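Local coordinates for maternal effect protein oskar (Drosophila melanogaster, PDB 5A4A) that induces germline formation in the fly embryo and probably binds RNA through its OSK domain, which has an SGNH-hydrolase-like fold, at residues Y18-L23 and L52-C57; L23-M28 and G78-V83; G29-L34 and Y187-K192; C57-T62 and R178-S183. One frame throughout, in Å; residues are numbered along the deposited sequence.

Interaction 1. Residues Y18-L23 and L52-C57; sequences YDAYLL and LQSGLC
Asp19 and Ala20 pack against the tight turn at Ser54-Cys57, the carboxylate of Asp19 reaching Gly55 and the methyl of Ala20 lying against Cys57. With CG anti to the carbonyl carbon (chi1 -63°), the Asp19 side chain lies beside Gly55, and OD1 accepts a weak, strongly bent bond from Gly55 N at 3.0 Å (120° at the hydrogen). Stronger partners hold this carboxylate: OD1 forms a salt bridge with Arg46, and OD2 accepts from the backbone N of Asn15. Ser54 turns OG anti to its own backbone N (chi1 -180°), which brings the hydroxyl alongside the chain of 18-20, 3.1 Å from Ala20 N and 3.3 Å from Tyr18 O; its firm hydrogen bond is with Arg44 O. Beyond it, Ala20 CB rests on Cys57 SG at 3.8 Å. A water donates to Ala20 O and accepts from Leu56 N, 2.8 Å from each, so two buried backbone groups that do not meet directly are satisfied. There is no room for a side chain at Gly55: a CB would fall 2.9 Å from Asp19 CB. Its positive phi also suits the second position of a type II' turn, and the two backbone bonds joining Ser54 and Cys57 complete a classic two-residue beta hairpin.

Interaction 2. Residues L23-M28 and G78-V83; sequences LDFPLM and GTQIIV
Two neighbouring parallel strands of the central sheet of the SGNH-like alpha/beta fold, 25-28 and 80-83, meet here, Leu27 pairing with Ile82 and Met28 with Val83. Ile82 is gripped through both backbone groups: its N donates to Pro26 O at 2.9 Å, and its O receives Met28 N at 2.8 Å in a nearly straight bond (174°). Two residues before Met28 the pattern breaks, because Pro26 has no N-H to offer Gln80 O; its CD sits 3.2 Å from that carbonyl O, to which a water donates instead. The Phe25 ring lies beside the Gln80 side chain, CE1 3.7 Å from Gln80 CB, with ring and amide planes 82° apart and Gln80 O in plane at the ring edge. Phe25 CB touches Ile82 CD1 at 3.7 Å. An alanine at Phe25 would keep CB but would probably leave the Gln80 chain free to turn. Leu27 CD2 packs on Ile82 CB at 3.8 Å, while on the other face Met28, bent at chi3 (71°), brings CE to 3.9 Å from Val83 CG2. Backbone bonds thus set the register, and largely apolar contacts would probably exclude water around Leu27, Met28 and Ile82.

Interaction 3. Residues G29-L34 and Y187-K192; sequences GDDFML and YLFWNK. With SO4 (sulfate ion), chain B.
Asp31 OD2 is gripped by two partners, the hydroxyl of Ser59 and a water 2.6 Å away that also accepts from Asp31 N and lies 2.7 Å from Tyr187 OH. The water ties the first turn of helix 31-40 to the tyrosine hydroxyl. OD2 itself stands over one face of the Tyr187 ring, toward its rim, with carboxylate and ring planes 72° apart. Next to it Phe32, its CG anti to the carbonyl carbon (chi1 -66°) and so directed between Tyr187 and Trp190, fills the centre of an aromatic cluster with these two and Phe189. Tyr187 CD2 comes over one face of the Phe32 ring, 3.5 Å from CZ, and Leu188 O lies at the ring edge, 3.7 Å from CE1. Trp190 runs nearly parallel to that ring (15°) but slid aside, its CZ2 3.8 Å from Phe32 CB. Asp30, the N-cap, accepts from Phe32 N through OD1 at 3.1 Å. Gly29-Asp30-Asp31 comes at the end of strand 25-29, where SGNH hydrolases carry Gly-Asp-Ser, so an aspartate probably stands in the place of the nucleophilic serine. At the far end Lys192 N donates to a sulfate O3 at 2.9 Å. The cluster thus wedges the start of helix 31-40 against the loop leading into helix 192-204, with helix 87-91 touching Tyr187 and strand 56-58 lying behind Met33.

Interaction 4. Residues C57-T62 and R178-S183; sequences CVSGLT and RQVTGS. With SO4 (sulfate ion), chain C; SO4 (sulfate ion), chain D.
The flat groups of the 178-183 loop, which meets Ser59 through Gly182, work through their edges: the Arg178 guanidinium, well away from the turn, has a sulfate in its plane, NH1 donating to O4 at 2.9 Å and NH2 to O2 at 2.7 Å, and the Gln179 amide gives NE2 to Val180 O at 3.0 Å, in its own plane. The contact proper is a type II beta turn, Val58-Leu61, set against the loop 180-183. Ser59 OG, anti to its backbone N (chi1 178°), accepts from Gly182 N at 2.8 Å and also hydrogen-bonds to Asp31. An alanine at Ser59 would probably leave Gly182 N and Asp31 OD2 each short of a partner and let the loop shift off the turn. Thr181 turns OG1 between its backbone N and carbonyl carbon, 3.3 Å from Ser59 CB, and there it takes the N-H of Leu52. A second sulfate lies near Ser183 OG and is held by Arg92 and Lys184; both anions probably come from the crystallisation liquor. The two glycines let the backbones close in to 4.1 Å between Gly60 CA and Gly182 CA, and Gly60 CA points a C-H at Gly182 O, 3.6 Å away, with 144° at the hydrogen.

The first three interactions share the sheet around strand 25-29: the strand, paired in interaction 2, runs on into the helix start of interaction 3, and the hairpin of interaction 1 continues as strand 56-58 beside it. Interactions 1 and 2 lie with centres about 10 Å apart, joined by Leu27 N and Ala20 O at 3.2 Å. Strand 56-58 then leads to the turn of interaction 4, where Ser59 OG meets Asp31 OD2 at 2.6 Å, linking it to interaction 3. Interactions 2 and 4 sit on opposite sides of the chain's centre, about 20 Å between their own centres. The three sulfates accompany interactions 3 and 4.

Interaction 1. Residues Y18-L23 and L52-C57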
loop_
_atom_site.group_PDB
_atom_site.type_symbol
_atom_site.label_atom_id
_atom_site.label_comp_id
_atom_site.label_asym_id
_atom_site.label_seq_id
_atom_site.Cartn_x
_atom_site.Cartn_y
_atom_site.Cartn_z
ATOM N N TYR A 18 -8.072 16.126 -3.686
ATOM C CA TYR A 18 -7.710 16.031 -2.273
ATOM C C TYR A 18 -7.179 14.659 -1.867
ATOM O O TYR A 18 -6.408 14.546 -0.916
ATOM C CB TYR A 18 -8.928 16.345 -1.400
ATOM C CG TYR A 18 -9.564 17.679 -1.705
ATOM C CD1 TYR A 18 -8.959 18.863 -1.305
ATOM C CD2 TYR A 18 -10.766 17.757 -2.399
ATOM C CE1 TYR A 18 -9.532 20.091 -1.582
ATOM C CE2 TYR A 18 -11.349 18.984 -2.683
ATOM C CZ TYR A 18 -10.725 20.144 -2.270
ATOM O OH TYR A 18 -11.293 21.366 -2.544
ATOM N N ASP A 19 -7.618 13.615 -2.559
ATOM C CA ASP A 19 -7.236 12.251 -2.186
ATOM C C ASP A 19 -5.997 11.756 -2.931
ATOM O O ASP A 19 -5.612 12.316 -3.956
ATOM C CB ASP A 19 -8.404 11.286 -2.402
ATOM C CG ASP A 19 -9.597 11.606 -1.513
ATOM O OD1 ASP A 19 -9.409 11.849 -0.304
ATOM O OD2 ASP A 19 -10.725 11.630 -2.032
ATOM N N ALA A 20 -5.375 10.708 -2.400
ATOM C CA ALA A 20 -4.107 10.218 -2.930
ATOM C C ALA A 20 -4.284 9.645 -4.324
ATOM O O ALA A 20 -4.987 8.660 -4.499
ATOM C CB ALA A 20 -3.514 9.163 -2.002
ATOM N N TYR A 21 -3.659 10.299 -5.303
ATOM C CA TYR A 21 -3.642 9.844 -6.698
ATOM C C TYR A 21 -2.230 9.963 -7.282
ATOM O O TYR A 21 -1.466 10.863 -6.921
ATOM C CB TYR A 21 -4.562 10.719 -7.546
ATOM C CG TYR A 21 -6.011 10.292 -7.626
ATOM C CD1 TYR A 21 -6.840 10.364 -6.513
ATOM C CD2 TYR A 21 -6.560 9.851 -8.831
ATOM C CE1 TYR A 21 -8.168 9.998 -6.588
ATOM C CE2 TYR A 21 -7.896 9.480 -8.915
ATOM C CZ TYR A 21 -8.688 9.555 -7.780
ATOM O OH TYR A 21 -10.013 9.193 -7.834
ATOM N N LEU A 22 -1.902 9.084 -8.222
ATOM C CA LEU A 22 -0.637 9.163 -8.922
ATOM C C LEU A 22 -0.980 9.126 -10.416
ATOM O O LEU A 22 -1.512 8.130 -10.902
ATOM C CB LEU A 22 0.230 7.971 -8.500
ATOM C CG LEU A 22 1.734 7.829 -8.763
ATOM C CD1 LEU A 22 2.316 6.789 -7.818
ATOM C CD2 LEU A 22 2.009 7.405 -10.158
ATOM N N LEU A 23 -0.728 10.229 -11.124
ATOM C CA LEU A 23 -0.985 10.313 -12.571
ATOM C C LEU A 23 -2.400 9.879 -12.972
ATOM O O LEU A 23 -2.580 9.113 -13.930
ATOM C CB LEU A 23 0.040 9.496 -13.357
ATOM C CG LEU A 23 1.513 9.842 -13.128
ATOM C CD1 LEU A 23 2.401 8.943 -13.957
ATOM C CD2 LEU A 23 1.786 11.317 -13.443
ATOM N N LEU A 52 -5.390 8.431 10.202
ATOM C CA LEU A 52 -4.964 9.264 9.094
ATOM C C LEU A 52 -5.213 8.522 7.790
ATOM O O LEU A 52 -4.869 7.344 7.661
ATOM C CB LEU A 52 -3.469 9.517 9.203
ATOM C CG LEU A 52 -2.906 10.848 8.741
ATOM C CD1 LEU A 52 -3.559 11.979 9.541
ATOM C CD2 LEU A 52 -1.413 10.838 8.953
ATOM N N GLN A 53 -5.799 9.213 6.822
ATOM C CA GLN A 53 -6.019 8.605 5.514
ATOM C C GLN A 53 -6.260 9.670 4.463
ATOM O O GLN A 53 -6.577 10.813 4.786
ATOM C CB GLN A 53 -7.207 7.647 5.570
ATOM C CG GLN A 53 -8.513 8.287 6.054
ATOM C CD GLN A 53 -9.491 7.249 6.569
ATOM O OE1 GLN A 53 -10.289 6.693 5.804
ATOM N NE2 GLN A 53 -9.415 6.958 7.868
ATOM N N SER A 54 -6.108 9.278 3.202
ATOM C CA SER A 54 -6.370 10.150 2.071
ATOM C C SER A 54 -6.802 9.218 0.965
ATOM O O SER A 54 -5.993 8.445 0.480
ATOM C CB SER A 54 -5.098 10.875 1.633
ATOM O OG SER A 54 -5.352 11.732 0.534
ATOM N N GLY A 55 -8.075 9.265 0.598
ATOM C CA GLY A 55 -8.605 8.332 -0.383
ATOM C C GLY A 55 -8.456 6.894 0.087
ATOM O O GLY A 55 -8.831 6.558 1.214
ATOM N N LEU A 56 -7.910 6.044 -0.784
ATOM C CA LEU A 56 -7.730 4.632 -0.466
ATOM C C LEU A 56 -6.392 4.338 0.223
ATOM O O LEU A 56 -6.031 3.177 0.415
ATOM C CB LEU A 56 -7.883 3.782 -1.742
ATOM C CG LEU A 56 -9.186 4.017 -2.509
ATOM C CD1 LEU A 56 -9.200 3.201 -3.807
ATOM C CD2 LEU A 56 -10.398 3.669 -1.661
ATOM N N CYS A 57 -5.659 5.383 0.600
ATOM C CA CYS A 57 -4.476 5.225 1.444
ATOM C C CYS A 57 -4.839 5.483 2.896
ATOM O O CYS A 57 -5.175 6.603 3.252
ATOM C CB CYS A 57 -3.362 6.197 1.022
ATOM S SG CYS A 57 -2.601 5.728 -0.562
HETATM O O HOH W 1 -6.789 6.954 -3.231
#

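Interaction 2. Residues L23-M28 and G78-V83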
loop_
_atom_site.group_PDB
_atom_site.type_symbol
_atom_site.label_atom_id
_atom_site.label_comp_id
_atom_site.label_asym_id
_atom_site.label_seq_id
_atom_site.Cartn_x
_atom_site.Cartn_y
_atom_site.Cartn_z
ATOM N N LEU A 23 -0.728 10.229 -11.124
ATOM C CA LEU A 23 -0.985 10.313 -12.571
ATOM C C LEU A 23 -2.400 9.879 -12.972
ATOM O O LEU A 23 -2.580 9.113 -13.930
ATOM C CB LEU A 23 0.040 9.496 -13.357
ATOM C CG LEU A 23 1.513 9.842 -13.128
ATOM C CD1 LEU A 23 2.401 8.943 -13.957
ATOM C CD2 LEU A 23 1.786 11.317 -13.443
ATOM N N ASP A 24 -3.382 10.372 -12.226
ATOM C CA ASP A 24 -4.796 10.056 -12.426
ATOM C C ASP A 24 -5.200 8.635 -12.008
ATOM O O ASP A 24 -6.356 8.263 -12.166
ATOM C CB ASP A 24 -5.270 10.377 -13.857
ATOM C CG ASP A 24 -5.109 11.848 -14.216
ATOM O OD1 ASP A 24 -5.431 12.715 -13.374
ATOM O OD2 ASP A 24 -4.659 12.135 -15.348
ATOM N N PHE A 25 -4.264 7.855 -11.464
ATOM C CA PHE A 25 -4.607 6.572 -10.848
ATOM C C PHE A 25 -4.845 6.747 -9.348
ATOM O O PHE A 25 -3.978 7.263 -8.648
ATOM C CB PHE A 25 -3.457 5.577 -10.986
ATOM C CG PHE A 25 -3.136 5.179 -12.407
ATOM C CD1 PHE A 25 -3.823 4.149 -13.034
ATOM C CD2 PHE A 25 -2.114 5.807 -13.095
ATOM C CE1 PHE A 25 -3.508 3.774 -14.332
ATOM C CE2 PHE A 25 -1.797 5.437 -14.393
ATOM C CZ PHE A 25 -2.495 4.422 -15.006
ATOM N N PRO A 26 -5.998 6.284 -8.834
ATOM C CA PRO A 26 -6.119 6.263 -7.371
ATOM C C PRO A 26 -5.036 5.363 -6.775
ATOM O O PRO A 26 -4.664 4.370 -7.401
ATOM C CB PRO A 26 -7.498 5.628 -7.142
ATOM C CG PRO A 26 -8.259 5.885 -8.420
ATOM C CD PRO A 26 -7.209 5.778 -9.506
ATOM N N LEU A 27 -4.526 5.737 -5.609
ATOM C CA LEU A 27 -3.552 4.940 -4.875
ATOM C C LEU A 27 -4.246 4.259 -3.724
ATOM O O LEU A 27 -4.966 4.908 -2.961
ATOM C CB LEU A 27 -2.461 5.833 -4.299
ATOM C CG LEU A 27 -1.502 6.464 -5.291
ATOM C CD1 LEU A 27 -0.645 7.486 -4.573
ATOM C CD2 LEU A 27 -0.635 5.377 -5.909
ATOM N N MET A 28 -4.006 2.962 -3.569
ATOM C CA MET A 28 -4.511 2.261 -2.389
ATOM C C MET A 28 -3.349 1.676 -1.609
ATOM O O MET A 28 -2.498 1.010 -2.174
ATOM C CB MET A 28 -5.487 1.149 -2.775
ATOM C CG MET A 28 -5.999 0.380 -1.555
ATOM S SD MET A 28 -7.498 -0.569 -1.879
ATOM C CE MET A 28 -6.893 -1.891 -2.933
ATOM N N GLY A 78 -13.769 -0.424 -14.788
ATOM C CA GLY A 78 -12.510 -0.277 -15.488
ATOM C C GLY A 78 -11.512 0.653 -14.819
ATOM O O GLY A 78 -10.400 0.821 -15.318
ATOM N N THR A 79 -11.888 1.272 -13.703
ATOM C CA THR A 79 -10.932 2.119 -12.986
ATOM C C THR A 79 -9.700 1.315 -12.587
ATOM O O THR A 79 -9.828 0.233 -12.025
ATOM C CB THR A 79 -11.556 2.753 -11.729
ATOM O OG1 THR A 79 -12.629 3.611 -12.124
ATOM C CG2 THR A 79 -10.524 3.576 -10.962
ATOM N N GLN A 80 -8.517 1.843 -12.898
ATOM C CA GLN A 80 -7.256 1.214 -12.521
ATOM C C GLN A 80 -6.726 1.842 -11.247
ATOM O O GLN A 80 -6.644 3.072 -11.139
ATOM C CB GLN A 80 -6.216 1.348 -13.635
ATOM C CG GLN A 80 -6.593 0.636 -14.932
ATOM C CD GLN A 80 -5.693 1.031 -16.083
ATOM O OE1 GLN A 80 -4.651 0.413 -16.316
ATOM N NE2 GLN A 80 -6.092 2.063 -16.816
ATOM N N ILE A 81 -6.382 0.990 -10.282
ATOM C CA ILE A 81 -5.923 1.453 -8.974
ATOM C C ILE A 81 -4.514 0.934 -8.705
ATOM O O ILE A 81 -4.266 -0.260 -8.828
ATOM C CB ILE A 81 -6.867 0.933 -7.855
ATOM C CG1 ILE A 81 -8.312 1.403 -8.100
ATOM C CG2 ILE A 81 -6.360 1.347 -6.454
ATOM C CD1 ILE A 81 -9.329 0.832 -7.104
ATOM N N ILE A 82 -3.592 1.824 -8.339
ATOM C CA ILE A 82 -2.248 1.380 -7.976
ATOM C C ILE A 82 -2.244 0.941 -6.510
ATOM O O ILE A 82 -2.583 1.717 -5.616
ATOM C CB ILE A 82 -1.184 2.475 -8.236
ATOM C CG1 ILE A 82 -1.144 2.826 -9.736
ATOM C CG2 ILE A 82 0.192 2.012 -7.763
ATOM C CD1 ILE A 82 -0.215 3.998 -10.096
ATOM N N VAL A 83 -1.841 -0.304 -6.276
ATOM C CA VAL A 83 -1.964 -0.933 -4.960
ATOM C C VAL A 83 -0.618 -1.261 -4.323
ATOM O O VAL A 83 0.247 -1.867 -4.956
ATOM C CB VAL A 83 -2.761 -2.243 -5.072
ATOM C CG1 VAL A 83 -2.878 -2.926 -3.706
ATOM C CG2 VAL A 83 -4.144 -1.971 -5.670
HETATM O O HOH W 2 -7.534 5.228 -13.102
#

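Interaction 3. Residues G29-L34 and Y187-K192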
loop_
_atom_site.group_PDB
_atom_site.type_symbol
_atom_site.label_atom_id
_atom_site.label_comp_id
_atom_site.label_asym_id
_atom_site.label_seq_id
_atom_site.Cartn_x
_atom_site.Cartn_y
_atom_site.Cartn_z
ATOM N N GLY A 29 -3.295 1.930 -0.313
ATOM C CA GLY A 29 -2.170 1.436 0.458
ATOM C C GLY A 29 -2.258 1.862 1.904
ATOM O O GLY A 29 -3.294 2.317 2.344
ATOM N N ASP A 30 -1.151 1.707 2.621
ATOM C CA ASP A 30 -1.082 2.026 4.050
ATOM C C ASP A 30 -0.249 3.295 4.295
ATOM O O ASP A 30 -0.163 4.147 3.415
ATOM C CB ASP A 30 -0.557 0.801 4.819
ATOM C CG ASP A 30 0.750 0.274 4.263
ATOM O OD1 ASP A 30 1.647 1.091 3.965
ATOM O OD2 ASP A 30 0.892 -0.964 4.123
ATOM N N ASP A 31 0.359 3.446 5.477
ATOM C CA ASP A 31 1.148 4.651 5.754
ATOM C C ASP A 31 2.261 4.934 4.766
ATOM O O ASP A 31 2.598 6.095 4.562
ATOM C CB ASP A 31 1.772 4.628 7.148
ATOM C CG ASP A 31 0.802 5.045 8.228
ATOM O OD1 ASP A 31 0.508 6.265 8.334
ATOM O OD2 ASP A 31 0.352 4.152 8.977
ATOM N N PHE A 32 2.853 3.897 4.170
ATOM C CA PHE A 32 3.975 4.143 3.257
ATOM C C PHE A 32 3.560 4.921 2.013
ATOM O O PHE A 32 4.168 5.933 1.678
ATOM C CB PHE A 32 4.712 2.854 2.884
ATOM C CG PHE A 32 5.417 2.216 4.042
ATOM C CD1 PHE A 32 6.543 2.813 4.601
ATOM C CD2 PHE A 32 4.952 1.033 4.581
ATOM C CE1 PHE A 32 7.190 2.234 5.674
ATOM C CE2 PHE A 32 5.601 0.447 5.658
ATOM C CZ PHE A 32 6.715 1.058 6.210
ATOM N N MET A 33 2.523 4.456 1.331
ATOM C CA MET A 33 2.009 5.202 0.194
ATOM C C MET A 33 1.291 6.487 0.619
ATOM O O MET A 33 1.356 7.483 -0.092
ATOM C CB MET A 33 1.122 4.322 -0.690
ATOM C CG MET A 33 1.903 3.287 -1.497
ATOM S SD MET A 33 3.073 4.083 -2.605
ATOM C CE MET A 33 1.958 5.210 -3.411
ATOM N N LEU A 34 0.638 6.476 1.783
ATOM C CA LEU A 34 0.035 7.696 2.321
ATOM C C LEU A 34 1.093 8.796 2.445
ATOM O O LEU A 34 0.882 9.929 2.010
ATOM C CB LEU A 34 -0.622 7.429 3.676
ATOM C CG LEU A 34 -1.345 8.616 4.338
ATOM C CD1 LEU A 34 -2.377 9.197 3.389
ATOM C CD2 LEU A 34 -2.018 8.195 5.637
ATOM N N TYR A 187 7.235 2.647 12.371
ATOM C CA TYR A 187 7.461 2.711 10.929
ATOM C C TYR A 187 8.727 3.502 10.660
ATOM O O TYR A 187 8.934 4.549 11.264
ATOM C CB TYR A 187 6.287 3.433 10.258
ATOM C CG TYR A 187 5.090 2.557 10.003
ATOM C CD1 TYR A 187 4.412 1.942 11.047
ATOM C CD2 TYR A 187 4.651 2.324 8.704
ATOM C CE1 TYR A 187 3.318 1.127 10.803
ATOM C CE2 TYR A 187 3.559 1.513 8.451
ATOM C CZ TYR A 187 2.902 0.915 9.494
ATOM O OH TYR A 187 1.813 0.112 9.227
ATOM N N LEU A 188 9.578 2.996 9.766
ATOM C CA LEU A 188 10.731 3.764 9.299
ATOM C C LEU A 188 10.421 4.233 7.879
ATOM O O LEU A 188 10.402 3.430 6.932
ATOM C CB LEU A 188 12.014 2.914 9.300
ATOM C CG LEU A 188 13.307 3.731 9.134
ATOM C CD1 LEU A 188 13.498 4.630 10.365
ATOM C CD2 LEU A 188 14.521 2.848 8.912
ATOM N N PHE A 189 10.160 5.525 7.723
ATOM C CA PHE A 189 9.683 6.037 6.441
ATOM C C PHE A 189 10.778 6.298 5.427
ATOM O O PHE A 189 11.941 6.482 5.783
ATOM C CB PHE A 189 8.834 7.285 6.655
ATOM C CG PHE A 189 7.496 6.983 7.240
ATOM C CD1 PHE A 189 6.458 6.560 6.420
ATOM C CD2 PHE A 189 7.286 7.068 8.615
ATOM C CE1 PHE A 189 5.215 6.250 6.953
ATOM C CE2 PHE A 189 6.050 6.769 9.154
ATOM C CZ PHE A 189 5.014 6.357 8.324
ATOM N N TRP A 190 10.400 6.262 4.149
ATOM C CA TRP A 190 11.329 6.573 3.088
ATOM C C TRP A 190 11.648 8.066 3.154
ATOM O O TRP A 190 10.757 8.896 3.343
ATOM C CB TRP A 190 10.727 6.219 1.721
ATOM C CG TRP A 190 10.055 4.861 1.661
ATOM C CD1 TRP A 190 10.396 3.727 2.362
ATOM C CD2 TRP A 190 8.936 4.496 0.832
ATOM N NE1 TRP A 190 9.542 2.690 2.022
ATOM C CE2 TRP A 190 8.640 3.141 1.097
ATOM C CE3 TRP A 190 8.151 5.193 -0.092
ATOM C CZ2 TRP A 190 7.591 2.466 0.452
ATOM C CZ3 TRP A 190 7.108 4.526 -0.722
ATOM C CH2 TRP A 190 6.839 3.174 -0.446
ATOM N N ASN A 191 12.924 8.406 3.002
ATOM C CA ASN A 191 13.308 9.817 3.030
ATOM C C ASN A 191 13.121 10.434 1.645
ATOM O O ASN A 191 12.520 9.806 0.775
ATOM C CB ASN A 191 14.721 10.025 3.598
ATOM C CG ASN A 191 15.821 9.494 2.693
ATOM O OD1 ASN A 191 15.583 9.068 1.568
ATOM N ND2 ASN A 191 17.045 9.527 3.192
ATOM N N LYS A 192 13.608 11.656 1.437
ATOM C CA LYS A 192 13.390 12.315 0.149
ATOM C C LYS A 192 13.934 11.496 -1.025
ATOM O O LYS A 192 13.275 11.344 -2.050
ATOM C CB LYS A 192 13.976 13.733 0.132
ATOM C CG LYS A 192 13.753 14.445 -1.203
ATOM C CD LYS A 192 13.986 15.948 -1.100
ATOM C CE LYS A 192 12.849 16.749 -1.742
ATOM N NZ LYS A 192 12.071 17.515 -0.723
HETATM S S SO4 B . 13.049 13.664 4.488
HETATM O O1 SO4 B . 13.497 14.182 5.775
HETATM O O2 SO4 B . 12.091 14.577 3.882
HETATM O O3 SO4 B . 14.193 13.530 3.588
HETATM O O4 SO4 B . 12.408 12.377 4.720
HETATM O O HOH W 3 0.117 1.779 7.911
#

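Interaction 4. Residues C57-T62 and R178-S183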
loop_
_atom_site.group_PDB
_atom_site.type_symbol
_atom_site.label_atom_id
_atom_site.label_comp_id
_atom_site.label_asym_id
_atom_site.label_seq_id
_atom_site.Cartn_x
_atom_site.Cartn_y
_atom_site.Cartn_z
ATOM N N CYS A 57 -5.659 5.383 0.600
ATOM C CA CYS A 57 -4.476 5.225 1.444
ATOM C C CYS A 57 -4.839 5.483 2.896
ATOM O O CYS A 57 -5.175 6.603 3.252
ATOM C CB CYS A 57 -3.362 6.197 1.022
ATOM S SG CYS A 57 -2.601 5.728 -0.562
ATOM N N VAL A 58 -4.765 4.445 3.725
ATOM C CA VAL A 58 -5.212 4.519 5.116
ATOM C C VAL A 58 -4.146 3.954 6.056
ATOM O O VAL A 58 -3.646 2.850 5.833
ATOM C CB VAL A 58 -6.510 3.683 5.309
ATOM C CG1 VAL A 58 -7.037 3.806 6.750
ATOM C CG2 VAL A 58 -7.595 4.088 4.282
ATOM N N SER A 59 -3.806 4.694 7.113
ATOM C CA SER A 59 -2.900 4.164 8.123
ATOM C C SER A 59 -3.450 2.859 8.706
ATOM O O SER A 59 -4.614 2.789 9.100
ATOM C CB SER A 59 -2.694 5.177 9.258
ATOM O OG SER A 59 -1.837 4.626 10.249
ATOM N N GLY A 60 -2.612 1.827 8.745
ATOM C CA GLY A 60 -3.021 0.546 9.297
ATOM C C GLY A 60 -3.869 -0.321 8.379
ATOM O O GLY A 60 -4.445 -1.316 8.834
ATOM N N LEU A 61 -3.951 0.032 7.096
ATOM C CA LEU A 61 -4.760 -0.746 6.153
ATOM C C LEU A 61 -4.118 -2.103 5.858
ATOM O O LEU A 61 -3.036 -2.180 5.282
ATOM C CB LEU A 61 -4.972 0.015 4.836
ATOM C CG LEU A 61 -6.121 -0.473 3.941
ATOM C CD1 LEU A 61 -7.490 -0.133 4.561
ATOM C CD2 LEU A 61 -6.002 0.093 2.533
ATOM N N THR A 62 -4.792 -3.174 6.255
ATOM C CA THR A 62 -4.335 -4.509 5.913
ATOM C C THR A 62 -4.974 -4.919 4.588
ATOM O O THR A 62 -5.797 -4.188 4.024
ATOM C CB THR A 62 -4.764 -5.526 6.973
ATOM O OG1 THR A 62 -6.189 -5.486 7.084
ATOM C CG2 THR A 62 -4.136 -5.191 8.343
ATOM N N ARG A 178 8.806 6.219 13.497
ATOM C CA ARG A 178 7.717 7.103 13.885
ATOM C C ARG A 178 6.494 6.304 14.316
ATOM O O ARG A 178 6.242 5.214 13.815
ATOM C CB ARG A 178 7.305 7.995 12.713
ATOM C CG ARG A 178 8.382 8.903 12.161
ATOM C CD ARG A 178 8.778 9.993 13.159
ATOM N NE ARG A 178 9.352 11.154 12.478
ATOM C CZ ARG A 178 10.600 11.215 12.019
ATOM N NH1 ARG A 178 11.416 10.180 12.167
ATOM N NH2 ARG A 178 11.034 12.314 11.408
ATOM N N GLN A 179 5.724 6.879 15.231
ATOM C CA GLN A 179 4.387 6.391 15.552
ATOM C C GLN A 179 3.424 6.686 14.401
ATOM O O GLN A 179 3.487 7.755 13.795
ATOM C CB GLN A 179 3.879 7.124 16.802
ATOM C CG GLN A 179 2.427 6.818 17.163
ATOM C CD GLN A 179 2.291 5.536 17.944
ATOM O OE1 GLN A 179 2.956 5.352 18.969
ATOM N NE2 GLN A 179 1.423 4.634 17.472
ATOM N N VAL A 180 2.528 5.750 14.099
ATOM C CA VAL A 180 1.446 6.016 13.143
ATOM C C VAL A 180 0.096 5.820 13.839
ATOM O O VAL A 180 0.039 5.299 14.953
ATOM C CB VAL A 180 1.550 5.146 11.867
ATOM C CG1 VAL A 180 2.914 5.332 11.216
ATOM C CG2 VAL A 180 1.292 3.680 12.190
ATOM N N THR A 181 -0.984 6.256 13.198
ATOM C CA THR A 181 -2.293 6.278 13.856
ATOM C C THR A 181 -3.039 4.943 13.836
ATOM O O THR A 181 -3.816 4.654 14.742
ATOM C CB THR A 181 -3.213 7.351 13.236
ATOM O OG1 THR A 181 -3.341 7.108 11.827
ATOM C CG2 THR A 181 -2.623 8.747 13.459
ATOM N N GLY A 182 -2.818 4.141 12.800
ATOM C CA GLY A 182 -3.594 2.928 12.603
ATOM C C GLY A 182 -2.909 1.645 13.029
ATOM O O GLY A 182 -3.450 0.557 12.824
ATOM N N SER A 183 -1.731 1.763 13.633
ATOM C CA SER A 183 -0.972 0.584 14.054
ATOM C C SER A 183 0.012 0.907 15.181
ATOM O O SER A 183 0.526 2.015 15.262
ATOM C CB SER A 183 -0.220 -0.012 12.855
ATOM O OG SER A 183 0.636 -1.070 13.253
HETATM S S SO4 C . 14.571 11.807 10.549
HETATM O O1 SO4 C . 15.237 12.789 11.395
HETATM O O2 SO4 C . 13.358 12.397 9.971
HETATM O O3 SO4 C . 15.490 11.433 9.470
HETATM O O4 SO4 C . 14.191 10.645 11.353
HETATM S S SO4 D . -1.530 -3.240 15.218
HETATM O O1 SO4 D . -0.466 -4.184 15.555
HETATM O O2 SO4 D . -1.647 -2.207 16.251
HETATM O O3 SO4 D . -1.248 -2.641 13.913
HETATM O O4 SO4 D . -2.798 -3.960 15.132
#